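Local structure of stage II sporulation protein Q (Bacillus subtilis, 3TUF) at residues A62-E65 / E66-A70; L86-K89 / D90-F94; S136-Q139 / G140-V143. The protein pairs with SpoIIIAH to build the intercellular channel between mother cell and forespore, and takes part in forespore engulfment. All coordinates share one frame; numbering follows the deposited sequence.

Contact 1 (A62-E65 / E66-A70); sequences AAKE and EKEAA
Ala63 O, at the N-cap position, takes the amide of Lys67 at 3.0 Å from its N; a weak, bent bond from Glu66 N reaches the same oxygen. The next two residues repeat the i to i+4 pattern: Glu68 N gives a straight bond to Lys64 O (2.8 Å), and Ala69 N reaches Glu65 O at 3.0 Å. Lys67 lies back along the first turn, its CE 3.4 Å from Ala62 O. Its NZ does not bond that oxygen directly; a water joins them, giving a hydrogen to Ala62 O and accepting one from NZ. A second water donates to Glu66 OE2 and accepts a weak bond from Ala63 N. Glu65 OE1 and Glu68 OE1 sit only 2.9 Å apart, two acceptors with their carboxylate planes turned 49° apart. Such closeness would probably favour a proton on one of them. Across the subunit boundary, Lys67 forms a salt bridge with Asp177 of the SpoIIIAH chain, and Glu68 OE2 is hydrogen-bonded to Ser170 of that chain. The whole is a short alpha helix with Ala63 at the N-cap position, whose polar side chains form part of the SpoIIQ–SpoIIIAH interface.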
ATOM      1  N   ALA A  62      28.280  -7.640   7.915  1.00 35.41           N
ATOM      2  CA  ALA A  62      29.141  -8.073   9.020  1.00 40.47           C
ATOM      3  C   ALA A  62      28.461  -9.226   9.706  1.00 39.54           C
ATOM      4  O   ALA A  62      27.273  -9.467   9.487  1.00 38.70           O
ATOM      5  CB  ALA A  62      29.406  -6.896  10.026  1.00 44.78           C
ATOM      6  N   ALA A  63      29.188  -9.968  10.530  1.00 34.05           N
ATOM      7  CA  ALA A  63      28.549 -11.086  11.271  1.00 40.29           C
ATOM      8  C   ALA A  63      27.459 -10.522  12.153  1.00 41.31           C
ATOM      9  O   ALA A  63      27.496  -9.328  12.507  1.00 41.89           O
ATOM     10  CB  ALA A  63      29.579 -11.827  12.158  1.00 33.54           C
ATOM     11  N   LYS A  64      26.523 -11.395  12.524  1.00 34.52           N
ATOM     12  CA  LYS A  64      25.427 -11.092  13.402  1.00 41.52           C
ATOM     13  C   LYS A  64      25.817 -10.296  14.659  1.00 41.93           C
ATOM     14  O   LYS A  64      25.225  -9.229  14.970  1.00 48.11           O
ATOM     15  CB  LYS A  64      24.702 -12.391  13.796  1.00 39.22           C
ATOM     16  CG  LYS A  64      23.377 -12.078  14.512  1.00 36.16           C
ATOM     17  CD  LYS A  64      22.593 -13.301  14.883  1.00 44.94           C
ATOM     18  CE  LYS A  64      22.810 -13.596  16.337  1.00 47.01           C
ATOM     19  NZ  LYS A  64      21.582 -14.283  16.761  1.00 48.28           N
ATOM     20  N   GLU A  65      26.821 -10.814  15.350  1.00 40.71           N
ATOM     21  CA  GLU A  65      27.415 -10.201  16.534  1.00 42.61           C
ATOM     22  C   GLU A  65      27.871  -8.772  16.323  1.00 46.07           C
ATOM     23  O   GLU A  65      27.629  -7.914  17.165  1.00 50.84           O
ATOM     24  CB  GLU A  65      28.604 -11.043  17.003  1.00 53.49           C
ATOM     25  CG  GLU A  65      28.569 -11.366  18.482  1.00 71.81           C
ATOM     26  CD  GLU A  65      27.364 -12.213  18.858  1.00 85.89           C
ATOM     27  OE1 GLU A  65      26.273 -12.037  18.257  1.00 84.57           O
ATOM     28  OE2 GLU A  65      27.515 -13.063  19.764  1.00 95.41           O
ATOM     29  N   GLU A  66      28.514  -8.518  15.196  1.00 40.37           N
ATOM     30  CA  GLU A  66      29.012  -7.184  14.902  1.00 42.49           C
ATOM     31  C   GLU A  66      27.914  -6.243  14.510  1.00 49.19           C
ATOM     32  O   GLU A  66      28.027  -5.053  14.749  1.00 57.07           O
ATOM     33  CB  GLU A  66      29.965  -7.236  13.734  1.00 42.50           C
ATOM     34  CG  GLU A  66      30.930  -8.380  13.768  1.00 71.96           C
ATOM     35  CD  GLU A  66      32.324  -7.860  13.885  1.00 86.24           C
ATOM     36  OE1 GLU A  66      32.495  -6.800  14.579  1.00 76.00           O
ATOM     37  OE2 GLU A  66      33.227  -8.492  13.254  1.00 89.93           O
ATOM     38  N   LYS A  67      26.876  -6.765  13.857  1.00 50.87           N
ATOM     39  CA  LYS A  67      25.684  -5.946  13.577  1.00 36.41           C
ATOM     40  C   LYS A  67      24.994  -5.589  14.871  1.00 35.88           C
ATOM     41  O   LYS A  67      24.637  -4.429  15.064  1.00 37.85           O
ATOM     42  CB  LYS A  67      24.765  -6.659  12.642  1.00 42.11           C
ATOM     43  CG  LYS A  67      25.341  -6.596  11.278  1.00 38.21           C
ATOM     44  CD  LYS A  67      24.293  -7.100  10.271  1.00 38.81           C
ATOM     45  CE  LYS A  67      24.079  -8.611  10.410  1.00 35.65           C
ATOM     46  NZ  LYS A  67      23.165  -9.050   9.275  1.00 35.55           N
ATOM     47  N   GLU A  68      24.853  -6.579  15.763  1.00 40.57           N
ATOM     48  CA  GLU A  68      24.211  -6.359  17.053  1.00 40.50           C
ATOM     49  C   GLU A  68      24.943  -5.288  17.878  1.00 39.64           C
ATOM     50  O   GLU A  68      24.353  -4.452  18.582  1.00 53.38           O
ATOM     51  CB  GLU A  68      24.175  -7.666  17.831  1.00 34.08           C
ATOM     52  CG  GLU A  68      22.853  -8.372  17.711  1.00 49.50           C
ATOM     53  CD  GLU A  68      22.993  -9.763  18.146  1.00 49.79           C
ATOM     54  OE1 GLU A  68      24.041 -10.318  17.791  1.00 64.50           O
ATOM     55  OE2 GLU A  68      22.122 -10.311  18.833  1.00 59.19           O
ATOM     56  N   ALA A  69      26.247  -5.309  17.782  1.00 45.29           N
ATOM     57  CA  ALA A  69      27.016  -4.409  18.552  1.00 37.51           C
ATOM     58  C   ALA A  69      27.115  -3.071  17.839  1.00 37.70           C
ATOM     59  O   ALA A  69      27.568  -2.129  18.474  1.00 49.76           O
ATOM     60  CB  ALA A  69      28.417  -5.018  18.839  1.00 28.43           C
ATOM     61  N   ALA A  70      26.718  -2.943  16.562  1.00 35.87           N
ATOM     62  CA  ALA A  70      26.712  -1.591  15.902  1.00 32.04           C
ATOM     63  C   ALA A  70      25.315  -0.935  15.953  1.00 31.66           C
ATOM     64  O   ALA A  70      24.928  -0.106  15.071  1.00 45.30           O
ATOM     65  CB  ALA A  70      27.232  -1.632  14.434  1.00 28.63           C
TER
HETATM   66  O   HOH W   1      25.366  -9.684   7.539  1.00 47.64           O
HETATM   67  O   HOH W   2      32.302  -8.743  10.394  1.00 64.59           O

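Contact 2 (L86-K89 / D90-F94); sequences LAEK and DGKDF
Glu88 reaches across the turn to Lys92, placing OE1 2.7 Å from Lys92 N in a straight hydrogen bond met nearly along the C-O axis of the carboxylate. With CG anti to the backbone N (chi1 179°) and a bend at chi2, the glutamate folds its acid group over the turn that its own backbone begins. The same oxygen also rests against the aliphatic start of the Lys92 side chain, 3.2 Å from CB, while that lysine runs on extended. Gly91 N closes the turn on Glu88 O at 2.7 Å; the positive phi of Gly91 suits a glycine.

At the turn's corner residues, Lys89 and Asp90 lie side by side and point the same way. Three bends in the lysine chain bring NZ to 3.3 Å from Asp90 OD2, a salt bridge whose hydrogen bond is weak. The carboxylates of Glu88 and Asp90 are inclined by 40° to each other.

Phe94 comes back toward the strand from the far end. Its ring presents an edge to Leu86 O, with CZ 3.4 Å away, and CZ also meets Leu86 CB at 4.4 Å. Lys92 O lies at the ring edge too, in its plane. Val51, Val45 and Val165 also pack against this ring. The arrangement is a type I beta turn from Glu88 to Gly91, reinforced by a side-chain-to-backbone bond, at the end of strand 84-88 in the M23 peptidase-like domain.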
ATOM      1  N   LEU A  86      34.042   6.853  20.320  1.00 39.76           N
ATOM      2  CA  LEU A  86      35.372   6.745  20.932  1.00 32.51           C
ATOM      3  C   LEU A  86      35.227   6.999  22.413  1.00 37.15           C
ATOM      4  O   LEU A  86      34.517   7.959  22.792  1.00 40.71           O
ATOM      5  CB  LEU A  86      36.287   7.818  20.338  1.00 31.23           C
ATOM      6  CG  LEU A  86      36.629   7.443  18.914  1.00 39.53           C
ATOM      7  CD1 LEU A  86      37.123   8.667  18.100  1.00 42.17           C
ATOM      8  CD2 LEU A  86      37.667   6.237  18.895  1.00 37.49           C
ATOM      9  N   ALA A  87      35.849   6.166  23.248  1.00 34.00           N
ATOM     10  CA  ALA A  87      35.894   6.459  24.726  1.00 34.69           C
ATOM     11  C   ALA A  87      37.284   6.094  25.260  1.00 42.01           C
ATOM     12  O   ALA A  87      37.975   5.278  24.622  1.00 51.58           O
ATOM     13  CB  ALA A  87      34.794   5.754  25.517  1.00 29.42           C
ATOM     14  N   GLU A  88      37.683   6.744  26.363  1.00 43.19           N
ATOM     15  CA  GLU A  88      38.964   6.579  27.044  1.00 50.99           C
ATOM     16  C   GLU A  88      38.860   5.343  27.955  1.00 52.59           C
ATOM     17  O   GLU A  88      37.752   5.040  28.442  1.00 45.59           O
ATOM     18  CB  GLU A  88      39.267   7.847  27.883  1.00 53.87           C
ATOM     19  CG  GLU A  88      40.608   7.840  28.723  1.00 60.26           C
ATOM     20  CD  GLU A  88      40.465   7.244  30.186  1.00 71.78           C
ATOM     21  OE1 GLU A  88      39.391   7.405  30.823  1.00 77.59           O
ATOM     22  OE2 GLU A  88      41.430   6.611  30.708  1.00 69.93           O
ATOM     23  N   LYS A  89      39.989   4.630  28.187  1.00 53.41           N
ATOM     24  CA  LYS A  89      39.933   3.400  28.998  1.00 59.90           C
ATOM     25  C   LYS A  89      38.976   3.539  30.210  1.00 61.03           C
ATOM     26  O   LYS A  89      38.056   2.753  30.364  1.00 51.32           O
ATOM     27  CB  LYS A  89      41.317   2.911  29.430  1.00 69.85           C
ATOM     28  CG  LYS A  89      41.361   1.392  29.928  1.00 77.57           C
ATOM     29  CD  LYS A  89      41.154   1.154  31.473  1.00 89.20           C
ATOM     30  CE  LYS A  89      42.454   0.780  32.219  1.00 90.83           C
ATOM     31  NZ  LYS A  89      43.518   1.839  32.162  1.00 98.72           N
ATOM     32  N   ASP A  90      39.142   4.555  31.046  1.00 57.17           N
ATOM     33  CA  ASP A  90      38.327   4.621  32.246  1.00 69.96           C
ATOM     34  C   ASP A  90      37.126   5.541  32.114  1.00 69.04           C
ATOM     35  O   ASP A  90      36.518   5.901  33.115  1.00 67.36           O
ATOM     36  CB  ASP A  90      39.208   4.982  33.434  1.00 74.60           C
ATOM     37  CG  ASP A  90      40.136   3.841  33.802  1.00 78.23           C
ATOM     38  OD1 ASP A  90      39.644   2.834  34.360  1.00 94.48           O
ATOM     39  OD2 ASP A  90      41.350   3.927  33.497  1.00 95.49           O
ATOM     40  N   GLY A  91      36.774   5.883  30.866  1.00 62.33           N
ATOM     41  CA  GLY A  91      35.646   6.785  30.530  1.00 73.04           C
ATOM     42  C   GLY A  91      35.779   8.157  31.169  1.00 66.30           C
ATOM     43  O   GLY A  91      34.773   8.739  31.637  1.00 51.97           O
ATOM     44  N   LYS A  92      37.016   8.669  31.237  1.00 47.82           N
ATOM     45  CA  LYS A  92      37.270  10.051  31.653  1.00 54.59           C
ATOM     46  C   LYS A  92      37.072  10.969  30.444  1.00 54.77           C
ATOM     47  O   LYS A  92      37.186  10.545  29.267  1.00 50.47           O
ATOM     48  CB  LYS A  92      38.706  10.230  32.165  1.00 59.74           C
ATOM     49  CG  LYS A  92      39.110   9.424  33.401  1.00 63.37           C
ATOM     50  CD  LYS A  92      40.646   9.402  33.571  1.00 82.52           C
ATOM     51  CE  LYS A  92      41.116   8.310  34.566  1.00 81.87           C
ATOM     52  NZ  LYS A  92      42.554   8.496  34.909  1.00 86.61           N
ATOM     53  N   ASP A  93      36.797  12.233  30.741  1.00 45.53           N
ATOM     54  CA  ASP A  93      36.606  13.270  29.746  1.00 44.28           C
ATOM     55  C   ASP A  93      37.816  13.367  28.862  1.00 43.77           C
ATOM     56  O   ASP A  93      38.936  13.128  29.336  1.00 47.10           O
ATOM     57  CB  ASP A  93      36.451  14.631  30.436  1.00 52.06           C
ATOM     58  CG  ASP A  93      35.054  14.869  30.968  1.00 53.63           C
ATOM     59  OD1 ASP A  93      34.135  14.058  30.722  1.00 48.13           O
ATOM     60  OD2 ASP A  93      34.852  15.888  31.648  1.00 46.31           O
ATOM     61  N   PHE A  94      37.641  13.761  27.606  1.00 32.48           N
ATOM     62  CA  PHE A  94      38.812  14.002  26.815  1.00 32.91           C
ATOM     63  C   PHE A  94      38.460  14.973  25.722  1.00 28.92           C
ATOM     64  O   PHE A  94      37.258  15.226  25.441  1.00 36.00           O
ATOM     65  CB  PHE A  94      39.304  12.668  26.242  1.00 33.21           C
ATOM     66  CG  PHE A  94      38.252  11.931  25.358  1.00 34.80           C
ATOM     67  CD1 PHE A  94      38.181  12.215  23.965  1.00 32.50           C
ATOM     68  CD2 PHE A  94      37.354  10.970  25.915  1.00 38.08           C
ATOM     69  CE1 PHE A  94      37.200  11.601  23.136  1.00 27.21           C
ATOM     70  CE2 PHE A  94      36.409  10.333  25.124  1.00 30.49           C
ATOM     71  CZ  PHE A  94      36.326  10.653  23.719  1.00 25.71           C
TER

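Contact 3 (S136-Q139 / G140-V143); sequences SVEQ and GDKV
Glu138 to Asp141 form a type II beta turn, in which Asp141 N returns to Glu138 O at 2.9 Å and the chain reverses. Gly140 takes the third position with positive phi (92°), the usual place for glycine in a type II turn.

The Asp141 carboxylate reaches back across the mouth of the turn. Its CG stands beside the backbone N and anti to the carbonyl carbon (chi1 -74°), which directs the acid group at the preceding arm. OD2 accepts Glu138 N at 2.7 Å, the amide approaching from above the carboxylate plane, and also rests 3.3 Å from Val137 CA. Glu138 therefore contributes both its amide and its carbonyl to Asp141, two bonds that tie the ends of the turn together. The Glu138 side chain crosses that of Asp141 obliquely, its CG 3.6 Å from OD2; the carboxylate planes are 66° apart, and OE2 stays 4.0 Å from Asp141 OD1. These like charges may make the pair mutually unfavourable.

Farther from the tip, Val137 CG1 meets Val143 CG1 at 3.6 Å, the two side chains crossing at about a right angle. Both valines touch Val104 of strand 102-110 and Ile149 of strand 148-151; strand 116-120 adds Val117 against Val137 and Val119 against Val143. The turn connects strand 134-135 to strand 142-143, which pairs antiparallel with strand 102-110.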
ATOM      1  N   SER A 136      33.842  24.364  22.149  1.00 45.55           N
ATOM      2  CA  SER A 136      34.863  25.388  22.153  1.00 43.74           C
ATOM      3  C   SER A 136      34.706  26.169  20.846  1.00 49.24           C
ATOM      4  O   SER A 136      35.564  26.982  20.501  1.00 49.10           O
ATOM      5  CB  SER A 136      36.250  24.740  22.286  1.00 41.58           C
ATOM      6  OG  SER A 136      36.291  23.807  23.403  1.00 47.20           O
ATOM      7  N   VAL A 137      33.601  25.928  20.118  1.00 43.10           N
ATOM      8  CA  VAL A 137      33.326  26.614  18.838  1.00 45.06           C
ATOM      9  C   VAL A 137      31.894  27.119  18.778  1.00 39.62           C
ATOM     10  O   VAL A 137      31.069  26.780  19.621  1.00 43.83           O
ATOM     11  CB  VAL A 137      33.561  25.703  17.567  1.00 40.07           C
ATOM     12  CG1 VAL A 137      35.011  25.442  17.336  1.00 41.19           C
ATOM     13  CG2 VAL A 137      32.820  24.367  17.683  1.00 44.72           C
ATOM     14  N   GLU A 138      31.594  27.909  17.755  1.00 40.64           N
ATOM     15  CA  GLU A 138      30.215  28.319  17.486  1.00 45.99           C
ATOM     16  C   GLU A 138      29.981  28.439  15.966  1.00 46.54           C
ATOM     17  O   GLU A 138      30.945  28.624  15.178  1.00 46.02           O
ATOM     18  CB  GLU A 138      29.910  29.661  18.153  1.00 41.00           C
ATOM     19  CG  GLU A 138      30.566  30.831  17.418  1.00 48.76           C
ATOM     20  CD  GLU A 138      30.416  32.143  18.157  1.00 58.30           C
ATOM     21  OE1 GLU A 138      29.337  32.404  18.729  1.00 64.01           O
ATOM     22  OE2 GLU A 138      31.378  32.927  18.165  1.00 53.07           O
ATOM     23  N   GLN A 139      28.721  28.349  15.552  1.00 45.13           N
ATOM     24  CA  GLN A 139      28.395  28.480  14.136  1.00 49.31           C
ATOM     25  C   GLN A 139      29.222  29.599  13.445  1.00 49.53           C
ATOM     26  O   GLN A 139      29.335  30.705  13.969  1.00 48.24           O
ATOM     27  CB  GLN A 139      26.911  28.772  13.993  1.00 48.09           C
ATOM     28  CG  GLN A 139      26.271  27.830  13.054  1.00 61.83           C
ATOM     29  CD  GLN A 139      24.985  28.370  12.538  1.00 64.72           C
ATOM     30  OE1 GLN A 139      24.020  28.520  13.291  1.00 71.80           O
ATOM     31  NE2 GLN A 139      24.951  28.687  11.243  1.00 68.51           N
ATOM     32  N   GLY A 140      29.806  29.300  12.283  1.00 48.43           N
ATOM     33  CA  GLY A 140      30.619  30.286  11.549  1.00 51.75           C
ATOM     34  C   GLY A 140      32.121  30.245  11.870  1.00 57.73           C
ATOM     35  O   GLY A 140      32.948  30.763  11.075  1.00 54.97           O
ATOM     36  N   ASP A 141      32.508  29.670  13.022  1.00 45.96           N
ATOM     37  CA  ASP A 141      33.940  29.483  13.308  1.00 50.60           C
ATOM     38  C   ASP A 141      34.594  28.669  12.168  1.00 52.79           C
ATOM     39  O   ASP A 141      34.019  27.671  11.711  1.00 60.88           O
ATOM     40  CB  ASP A 141      34.148  28.808  14.682  1.00 46.73           C
ATOM     41  CG  ASP A 141      33.894  29.764  15.863  1.00 54.18           C
ATOM     42  OD1 ASP A 141      33.806  30.972  15.594  1.00 59.44           O
ATOM     43  OD2 ASP A 141      33.786  29.326  17.046  1.00 55.71           O
ATOM     44  N   LYS A 142      35.740  29.131  11.662  1.00 60.70           N
ATOM     45  CA  LYS A 142      36.606  28.355  10.777  1.00 56.70           C
ATOM     46  C   LYS A 142      37.471  27.549  11.710  1.00 59.51           C
ATOM     47  O   LYS A 142      38.076  28.156  12.562  1.00 64.06           O
ATOM     48  CB  LYS A 142      37.584  29.305  10.091  1.00 56.31           C
ATOM     49  CG  LYS A 142      37.286  29.629   8.681  1.00 65.68           C
ATOM     50  CD  LYS A 142      36.209  30.664   8.593  1.00 67.27           C
ATOM     51  CE  LYS A 142      35.231  30.225   7.500  1.00 73.59           C
ATOM     52  NZ  LYS A 142      34.822  31.326   6.578  1.00 81.10           N
ATOM     53  N   VAL A 143      37.565  26.226  11.594  1.00 56.54           N
ATOM     54  CA  VAL A 143      38.554  25.488  12.411  1.00 49.53           C
ATOM     55  C   VAL A 143      39.610  24.853  11.542  1.00 52.79           C
ATOM     56  O   VAL A 143      39.390  24.638  10.326  1.00 53.96           O
ATOM     57  CB  VAL A 143      37.927  24.374  13.304  1.00 50.21           C
ATOM     58  CG1 VAL A 143      37.055  24.977  14.398  1.00 50.01           C
ATOM     59  CG2 VAL A 143      37.129  23.423  12.494  1.00 43.43           C
TER

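How the contacts relate
The three contacts follow one another along the chain without overlap. Contact 1 lies on helix 64-69, on the opposite side of the chain's centre from contact 3, their centres about 36 Å apart. Contact 2 stands between them in sequence, its centre about 23 Å from that of contact 1 and about 24 Å from that of contact 3, and none touches another. Contacts 2 and 3 both reach the large antiparallel sheet, through strands 84-88 and 142-143, and belong to the M23 peptidase-like part of the chain. Of the three, contact 1 alone meets SpoIIIAH in this assembly, while the two turns connect strands within SpoIIQ itself.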